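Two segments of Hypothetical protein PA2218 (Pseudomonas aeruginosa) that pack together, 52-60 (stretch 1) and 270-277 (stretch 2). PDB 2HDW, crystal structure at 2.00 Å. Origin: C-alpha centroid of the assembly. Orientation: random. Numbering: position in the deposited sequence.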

# COMPACT_ATOMS: atom_id res chain seq x y z
N LEU A 52 1.01 -16.06 13.47
CA LEU A 52 1.26 -14.63 13.61
C LEU A 52 2.04 -14.36 14.89
O LEU A 52 1.72 -14.90 15.95
N THR A 53 3.08 -13.54 14.80
CA THR A 53 3.88 -13.23 15.98
C THR A 53 3.10 -12.36 16.95
O THR A 53 2.34 -11.49 16.54
N GLN A 54 3.30 -12.60 18.24
CA GLN A 54 2.63 -11.83 19.27
C GLN A 54 3.56 -10.75 19.80
O GLN A 54 3.15 -9.87 20.56
N GLU A 55 4.82 -10.80 19.38
CA GLU A 55 5.80 -9.81 19.80
C GLU A 55 5.43 -8.49 19.15
O GLU A 55 5.02 -8.46 17.99
N TRP A 56 5.55 -7.39 19.89
CA TRP A 56 5.26 -6.09 19.30
C TRP A 56 6.51 -5.71 18.51
O TRP A 56 7.45 -5.13 19.06
N ASP A 57 6.51 -6.06 17.23
CA ASP A 57 7.65 -5.78 16.36
C ASP A 57 7.35 -4.66 15.37
O ASP A 57 7.91 -4.63 14.27
N LYS A 58 6.47 -3.73 15.75
CA LYS A 58 6.13 -2.61 14.88
C LYS A 58 7.28 -1.59 14.90
O LYS A 58 8.13 -1.62 15.79
N THR A 59 7.29 -0.70 13.91
CA THR A 59 8.32 0.32 13.80
C THR A 59 7.93 1.57 14.58
O THR A 59 8.57 2.61 14.47
N PHE A 60 6.87 1.45 15.38
CA PHE A 60 6.37 2.54 16.20
C PHE A 60 5.82 1.92 17.48
O PHE A 60 5.44 0.75 17.49
N PRO A 270 17.23 1.40 11.69
CA PRO A 270 16.20 1.19 12.70
C PRO A 270 14.95 2.05 12.49
O PRO A 270 13.89 1.76 13.04
N ARG A 271 15.07 3.10 11.67
CA ARG A 271 13.94 3.98 11.41
C ARG A 271 12.69 3.24 10.92
O ARG A 271 11.60 3.42 11.47
N GLY A 272 12.84 2.40 9.90
CA GLY A 272 11.69 1.68 9.39
C GLY A 272 11.96 0.25 8.97
O GLY A 272 11.12 -0.37 8.31
N TYR A 273 13.11 -0.28 9.35
CA TYR A 273 13.46 -1.64 8.97
C TYR A 273 12.57 -2.71 9.60
O TYR A 273 12.22 -2.64 10.78
N HIS A 274 12.19 -3.69 8.80
CA HIS A 274 11.44 -4.83 9.30
C HIS A 274 11.86 -6.02 8.44
O HIS A 274 11.74 -5.98 7.22
N PRO A 275 12.36 -7.08 9.08
CA PRO A 275 12.83 -8.30 8.42
C PRO A 275 11.93 -8.98 7.39
O PRO A 275 12.44 -9.64 6.48
N ARG A 276 10.62 -8.84 7.51
CA ARG A 276 9.73 -9.49 6.56
C ARG A 276 9.42 -8.66 5.31
O ARG A 276 8.88 -9.19 4.33
N ALA A 277 9.80 -7.39 5.31
CA ALA A 277 9.53 -6.53 4.16
C ALA A 277 10.43 -6.77 2.96
O ALA A 277 11.65 -6.95 3.10

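Neither stretch forms a regular helix or strand, so this contact is built from side chains and, around T59, from the backbone of stretch 2, the two loops lying more than 200 residues apart in sequence. It is small, burying 255 Å² over both sides, and it rests on one carboxylate, with threonine methyls, of T53 and T59, packing before and after it in sequence.

Along stretch 1, L52 points sideways and makes no contact. T53 is the first to point toward the other stretch. Its t rotamer divides the side chain into two uses: OG1 accepts a hydrogen bond from the backbone N of E55 at 3.1 Å, which ties the local chain, while the methyl CG2 lies 4.0 Å from R276 NH2, a plain van der Waals contact with the guanidinium. Q54, E55 and W56 are out of reach. W56 instead serves its own loop: with chi1 at t, its indole NE1 donates to F60 O at 2.8 Å.

D57 is the center of the design. It points toward stretch 2 with chi1 at p, and its OD2 collects both polar partners. H274 NE2 donates to D57 OD2 at 2.6 Å with an angle of 160°, a short and nearly straight bond that meets the imidazole at its edge, near the ring plane, where the nitrogen's hydrogen lies. R276 NH2 also approaches D57 OD2, at 3.2 Å; this is a salt bridge, but its hydrogen bond is weak, bent to 131°, and NH2 has a further hydrogen bond elsewhere in the structure.

The histidine is held from both of its nitrogens. H274 is buried, points toward stretch 1 with chi1 at t, and its ND1 accepts from the backbone N of R276 at 3.2 Å, which fits NE2 carrying the proton it gives to D57 OD2. Within a type I turn from H274 to A277, closed by A277 N to H274 O at 3.1 Å, both H274 and R276 point toward stretch 1. R276 then reaches D57 through chi1 m, chi2 t and chi3 m.

K58 points away. T59 points back in, with chi1 at p, and has more of its surface covered by the other stretch (67 Å²) than any other residue here. Its CG2 packs 3.8 Å from G272 O and equally 3.8 Å from Y273 O, while its CB lies 4.2 Å from R271 O. The CA atoms of T59 and G272 come within 5.7 Å. On this side stretch 2 offers backbone: the side chains of R271 and Y273 point away, and glycine has none. F60 makes no contact.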

# COMPACT_ATOMS: atom_id res chain seq x y z
CB LEU A 52 -0.06 -13.88 13.63
CG LEU A 52 -1.03 -14.16 12.48
CD1 LEU A 52 -2.28 -13.33 12.65
CD2 LEU A 52 -0.36 -13.84 11.14
CB THR A 53 5.18 -12.48 15.62
OG1 THR A 53 5.91 -12.23 16.82
CG2 THR A 53 4.87 -11.15 14.95
CB GLN A 54 2.19 -12.74 20.42
CG GLN A 54 1.16 -13.78 20.01
CD GLN A 54 0.00 -13.18 19.24
OE1 GLN A 54 -0.01 -13.20 18.00
NE2 GLN A 54 -0.97 -12.63 19.95
CB GLU A 55 7.20 -10.22 19.35
CG GLU A 55 7.66 -11.56 19.89
CD GLU A 55 7.71 -11.59 21.40
OE1 GLU A 55 8.44 -10.75 21.99
OE2 GLU A 55 7.03 -12.44 22.01
CB TRP A 56 4.96 -5.03 20.36
CG TRP A 56 4.63 -3.70 19.74
CD1 TRP A 56 5.47 -2.63 19.59
CD2 TRP A 56 3.40 -3.33 19.12
NE1 TRP A 56 4.83 -1.62 18.90
CE2 TRP A 56 3.56 -2.03 18.60
CE3 TRP A 56 2.17 -3.99 18.94
CZ2 TRP A 56 2.54 -1.36 17.91
CZ3 TRP A 56 1.15 -3.32 18.25
CH2 TRP A 56 1.35 -2.02 17.75
CB ASP A 57 8.05 -7.06 15.62
CG ASP A 57 6.97 -7.55 14.67
OD1 ASP A 57 5.77 -7.34 14.96
OD2 ASP A 57 7.32 -8.16 13.64
CB LYS A 58 4.83 -1.94 15.34
CG LYS A 58 3.53 -2.55 14.77
CD LYS A 58 3.30 -3.98 15.22
CE LYS A 58 1.94 -4.50 14.75
NZ LYS A 58 1.77 -5.97 14.99
CB THR A 59 8.53 0.72 12.33
OG1 THR A 59 7.27 1.04 11.73
CG2 THR A 59 9.19 -0.42 11.56
CB PHE A 60 5.27 3.29 15.44
CG PHE A 60 4.18 2.40 14.94
CD1 PHE A 60 3.10 2.09 15.75
CD2 PHE A 60 4.27 1.82 13.68
CE1 PHE A 60 2.12 1.20 15.31
CE2 PHE A 60 3.30 0.93 13.24
CZ PHE A 60 2.22 0.62 14.06
CB PRO A 270 16.93 1.52 14.00
CG PRO A 270 18.31 0.99 13.72
CD PRO A 270 18.56 1.51 12.31
CB ARG A 271 14.33 5.06 10.39
CG ARG A 271 13.20 6.04 10.07
CD ARG A 271 13.60 7.05 9.02
NE ARG A 271 12.47 7.88 8.60
CZ ARG A 271 12.54 8.87 7.72
NH1 ARG A 271 13.70 9.17 7.15
NH2 ARG A 271 11.45 9.56 7.41
CB TYR A 273 14.92 -1.93 9.36
CG TYR A 273 15.32 -3.37 9.16
CD1 TYR A 273 15.74 -3.83 7.92
CD2 TYR A 273 15.26 -4.29 10.22
CE1 TYR A 273 16.08 -5.17 7.71
CE2 TYR A 273 15.59 -5.63 10.03
CZ TYR A 273 16.00 -6.06 8.77
OH TYR A 273 16.34 -7.39 8.58
CB HIS A 274 9.93 -4.64 9.24
CG HIS A 274 9.19 -5.69 10.01
ND1 HIS A 274 9.09 -7.00 9.57
CD2 HIS A 274 8.62 -5.66 11.23
CE1 HIS A 274 8.50 -7.72 10.50
NE2 HIS A 274 8.20 -6.94 11.52
CB PRO A 275 13.17 -9.23 9.58
CG PRO A 275 12.21 -8.78 10.65
CD PRO A 275 12.28 -7.28 10.54
CB ARG A 276 8.42 -9.90 7.25
CG ARG A 276 8.61 -10.97 8.32
CD ARG A 276 7.28 -11.59 8.74
NE ARG A 276 6.40 -10.66 9.45
CZ ARG A 276 6.46 -10.43 10.76
NH1 ARG A 276 7.35 -11.07 11.51
NH2 ARG A 276 5.63 -9.56 11.31
CB ALA A 277 9.61 -5.06 4.57